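Local coordinates for protein xyloglucanase (Paenibacillus pabuli, PDB 2JEP) that hydrolyses xyloglucan, a plant cell wall polysaccharide, as a family 5 glycoside hydrolase, at residues E73-V78 with F374-T380. Numbering follows the deposited sequence.
Sequences ELIKKV and FNRSNNT
V78 sets its CG2 methyl over one face of the F374 ring, 4.2 Å from the centroid and displaced toward the rim, a CH-pi contact in which the valine branch and the ring cross at about a right angle. From the preceding residue of helix 72-80, the CG methylene of K77 meets the ring obliquely, 3.9 Å from F374 CD1. With CG anti to the backbone N (chi1 -169°) and a bend at chi2, the lysine chain carries its CD and CE past the carbonyl oxygen of N379 to an amine that one water links to N379 O, accepting from K77 NZ and donating to N379 O at 2.8 Å. Lysine suits this margin, greasy along its length and charged at its end. With an alanine in place of F374, V78 CG2 would probably lose the surface it rests on and the K77 methylenes part of their apolar cover.

Farther toward the start of the helix, N379 lays its amide against the helix, OD1 3.3 Å from L74 CA and ND2 3.4 Å from E73 CB, packing without a hydrogen bond. L74 spreads its methyls toward R376, CD2 reaching 3.6 Å from R376 CD. The arginine is extended from CG to NE, offering methylenes to the leucine while its buried guanidinium is held by a salt bridge to D362 and by hydrogen bonds to G49 O and Q51.

The rings of F374 and W46, on strand 45-48, meet with their planes at about 80°. The loop itself is a hairpin between strands 374-375 and 380-381, in which N379 and T380 face N375 as a G1 beta bulge; N379 has left-handed helical angles, phi and psi near +50°, which asparagine tolerates better than most residues other than glycine. The contact thus packs this late hairpin against the helix between the first and second strands of the (beta/alpha)8 TIM barrel.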
ATOM      1  N   GLU A  73      -9.239  -6.003 -18.605  1.00  8.60           N
ATOM      2  CA  GLU A  73      -9.273  -7.454 -18.482  1.00  8.83           C
ATOM      3  C   GLU A  73      -8.428  -7.952 -17.309  1.00  8.60           C
ATOM      4  O   GLU A  73      -8.775  -8.941 -16.679  1.00  9.04           O
ATOM      5  CB  GLU A  73      -8.816  -8.128 -19.775  1.00  9.42           C
ATOM      6  CG  GLU A  73      -9.829  -8.002 -20.937  1.00  9.92           C
ATOM      7  CD  GLU A  73      -9.802  -6.689 -21.687  1.00 11.67           C
ATOM      8  OE1 GLU A  73      -9.010  -5.786 -21.388  1.00 10.13           O
ATOM      9  OE2 GLU A  73     -10.621  -6.583 -22.626  1.00 17.41           O
ATOM     10  N   LEU A  74      -7.305  -7.305 -17.037  1.00  8.39           N
ATOM     11  CA  LEU A  74      -6.474  -7.711 -15.898  1.00  8.57           C
ATOM     12  C   LEU A  74      -7.245  -7.546 -14.599  1.00  8.25           C
ATOM     13  O   LEU A  74      -7.264  -8.432 -13.743  1.00  8.95           O
ATOM     14  CB  LEU A  74      -5.156  -6.925 -15.863  1.00  8.68           C
ATOM     15  CG  LEU A  74      -4.241  -7.227 -14.682  1.00  8.97           C
ATOM     16  CD1 LEU A  74      -3.852  -8.722 -14.585  1.00 10.64           C
ATOM     17  CD2 LEU A  74      -3.004  -6.323 -14.722  1.00  9.80           C
ATOM     18  N   ILE A  75      -7.888  -6.401 -14.447  1.00  8.36           N
ATOM     19  CA  ILE A  75      -8.622  -6.130 -13.222  1.00  8.99           C
ATOM     20  C   ILE A  75      -9.809  -7.085 -13.072  1.00  8.84           C
ATOM     21  O   ILE A  75     -10.087  -7.574 -11.970  1.00  8.83           O
ATOM     22  CB  ILE A  75      -9.074  -4.661 -13.175  1.00  9.14           C
ATOM     23  CG1 ILE A  75      -7.868  -3.694 -13.278  1.00 10.82           C
ATOM     24  CG2 ILE A  75      -9.866  -4.385 -11.900  1.00 10.95           C
ATOM     25  CD1 ILE A  75      -6.676  -4.013 -12.326  1.00 13.94           C
ATOM     26  N   LYS A  76     -10.453  -7.432 -14.187  1.00  8.81           N
ATOM     27  CA  LYS A  76     -11.528  -8.411 -14.142  1.00  9.33           C
ATOM     28  C   LYS A  76     -11.023  -9.777 -13.707  1.00  9.07           C
ATOM     29  O   LYS A  76     -11.724 -10.491 -12.971  1.00  9.47           O
ATOM     30  CB  LYS A  76     -12.256  -8.479 -15.482  1.00 10.71           C
ATOM     31  CG  LYS A  76     -13.118  -7.270 -15.744  1.00 15.29           C
ATOM     32  CD  LYS A  76     -13.854  -7.388 -17.072  1.00 20.46           C
ATOM     33  CE  LYS A  76     -14.829  -6.229 -17.283  1.00 25.19           C
ATOM     34  NZ  LYS A  76     -15.168  -6.014 -18.723  1.00 29.04           N
ATOM     35  N   LYS A  77      -9.829 -10.147 -14.141  1.00  9.02           N
ATOM     36  CA  LYS A  77      -9.234 -11.434 -13.756  1.00  9.62           C
ATOM     37  C   LYS A  77      -8.924 -11.475 -12.263  1.00  9.12           C
ATOM     38  O   LYS A  77      -9.180 -12.481 -11.579  1.00  9.74           O
ATOM     39  CB  LYS A  77      -7.973 -11.671 -14.586  1.00 10.35           C
ATOM     40  CG  LYS A  77      -7.375 -13.050 -14.498  1.00 11.85           C
ATOM     41  CD  LYS A  77      -8.206 -14.070 -15.266  1.00 15.82           C
ATOM     42  CE  LYS A  77      -7.647 -15.468 -15.067  1.00 18.09           C
ATOM     43  NZ  LYS A  77      -8.459 -16.484 -15.791  1.00 21.22           N
ATOM     44  N   VAL A  78      -8.390 -10.370 -11.744  1.00  8.32           N
ATOM     45  CA  VAL A  78      -8.084 -10.275 -10.317  1.00  8.22           C
ATOM     46  C   VAL A  78      -9.393 -10.368  -9.502  1.00  8.01           C
ATOM     47  O   VAL A  78      -9.463 -11.081  -8.474  1.00  8.67           O
ATOM     48  CB  VAL A  78      -7.288  -8.980 -10.037  1.00  7.65           C
ATOM     49  CG1 VAL A  78      -7.163  -8.722  -8.556  1.00  8.74           C
ATOM     50  CG2 VAL A  78      -5.912  -9.056 -10.686  1.00  8.47           C
ATOM     51  N   PHE A 374      -0.403 -13.575 -11.432  1.00  7.95           N
ATOM     52  CA  PHE A 374      -1.009 -13.579 -12.771  1.00  8.09           C
ATOM     53  C   PHE A 374       0.055 -13.229 -13.799  1.00  8.07           C
ATOM     54  O   PHE A 374       0.990 -12.496 -13.495  1.00  7.83           O
ATOM     55  CB  PHE A 374      -2.115 -12.522 -12.860  1.00  8.84           C
ATOM     56  CG  PHE A 374      -3.190 -12.690 -11.831  1.00  8.38           C
ATOM     57  CD1 PHE A 374      -4.324 -13.465 -12.091  1.00  9.41           C
ATOM     58  CD2 PHE A 374      -3.105 -12.042 -10.614  1.00  8.61           C
ATOM     59  CE1 PHE A 374      -5.312 -13.613 -11.141  1.00 10.36           C
ATOM     60  CE2 PHE A 374      -4.095 -12.190  -9.654  1.00  9.68           C
ATOM     61  CZ  PHE A 374      -5.190 -12.976  -9.911  1.00  9.37           C
ATOM     62  N   ASN A 375      -0.100 -13.764 -15.011  1.00  8.64           N
ATOM     63  CA  ASN A 375       0.705 -13.320 -16.140  0.50  9.06           C
ATOM     64  C   ASN A 375      -0.111 -12.246 -16.854  1.00  8.99           C
ATOM     65  O   ASN A 375      -1.193 -12.497 -17.381  1.00  9.44           O
ATOM     66  CB  ASN A 375       1.138 -14.454 -17.076  0.50  9.29           C
ATOM     67  CG  ASN A 375       1.990 -13.946 -18.234  0.50 11.00           C
ATOM     68  OD1 ASN A 375       1.580 -13.031 -18.940  0.50 10.28           O
ATOM     69  ND2 ASN A 375       3.177 -14.516 -18.423  0.50 12.41           N
ATOM     70  N   ARG A 376       0.414 -11.024 -16.775  1.00  8.69           N
ATOM     71  CA  ARG A 376      -0.280  -9.873 -17.318  1.00  8.65           C
ATOM     72  C   ARG A 376      -0.257  -9.835 -18.840  1.00  8.93           C
ATOM     73  O   ARG A 376      -1.056  -9.179 -19.439  1.00  9.31           O
ATOM     74  CB  ARG A 376       0.291  -8.600 -16.727  1.00  8.20           C
ATOM     75  CG  ARG A 376       0.102  -8.547 -15.232  1.00  7.68           C
ATOM     76  CD  ARG A 376       0.510  -7.245 -14.569  1.00  7.60           C
ATOM     77  NE  ARG A 376       0.483  -7.397 -13.110  1.00  7.21           N
ATOM     78  CZ  ARG A 376       0.862  -6.455 -12.251  1.00  7.37           C
ATOM     79  NH1 ARG A 376       1.149  -5.238 -12.665  1.00  7.96           N
ATOM     80  NH2 ARG A 376       0.940  -6.717 -10.966  1.00  7.30           N
ATOM     81  N   SER A 377       0.639 -10.571 -19.468  1.00 11.35           N
ATOM     82  CA  SER A 377       0.599 -10.691 -20.929  1.00 12.94           C
ATOM     83  C   SER A 377      -0.598 -11.423 -21.470  1.00 13.67           C
ATOM     84  O   SER A 377      -0.982 -11.133 -22.595  1.00 12.49           O
ATOM     85  CB  SER A 377       1.823 -11.435 -21.409  1.00 14.82           C
ATOM     86  OG  SER A 377       2.917 -10.637 -21.135  1.00 19.73           O
ATOM     87  N   ASN A 378      -1.180 -12.386 -20.727  1.00 16.48           N
ATOM     88  CA  ASN A 378      -2.395 -13.124 -21.186  0.70 16.25           C
ATOM     89  C   ASN A 378      -3.532 -13.321 -20.199  1.00 16.97           C
ATOM     90  O   ASN A 378      -4.453 -14.105 -20.470  1.00 17.91           O
ATOM     91  CB  ASN A 378      -2.034 -14.448 -21.869  0.70 17.32           C
ATOM     92  CG  ASN A 378      -1.376 -15.416 -20.950  0.70 15.47           C
ATOM     93  OD1 ASN A 378      -0.749 -16.407 -21.382  0.70 20.91           O
ATOM     94  ND2 ASN A 378      -1.510 -15.170 -19.683  0.70 12.33           N
ATOM     95  N   ASN A 379      -3.492 -12.616 -19.074  1.00 14.68           N
ATOM     96  CA  ASN A 379      -4.489 -12.736 -18.042  1.00 15.98           C
ATOM     97  C   ASN A 379      -4.734 -14.139 -17.690  1.00 16.12           C
ATOM     98  O   ASN A 379      -5.880 -14.572 -17.569  1.00 18.57           O
ATOM     99  CB  ASN A 379      -5.813 -12.090 -18.439  1.00 16.35           C
ATOM    100  CG  ASN A 379      -5.655 -10.678 -18.646  1.00 12.85           C
ATOM    101  OD1 ASN A 379      -5.070 -10.051 -17.809  1.00 14.54           O
ATOM    102  ND2 ASN A 379      -6.052 -10.144 -19.835  1.00 15.87           N
ATOM    103  N   THR A 380      -3.638 -14.840 -17.423  1.00 13.64           N
ATOM    104  CA  THR A 380      -3.752 -16.152 -16.879  1.00 13.50           C
ATOM    105  C   THR A 380      -3.244 -16.138 -15.448  1.00 11.89           C
ATOM    106  O   THR A 380      -2.428 -15.292 -15.054  1.00 11.85           O
ATOM    107  CB  THR A 380      -2.970 -17.169 -17.705  1.00 13.55           C
ATOM    108  OG1 THR A 380      -1.607 -16.761 -17.779  1.00 14.84           O
ATOM    109  CG2 THR A 380      -3.590 -17.302 -19.121  1.00 15.79           C
TER
HETATM  110  O   HOH W   1      -8.331 -15.289 -18.766  1.00 36.76           O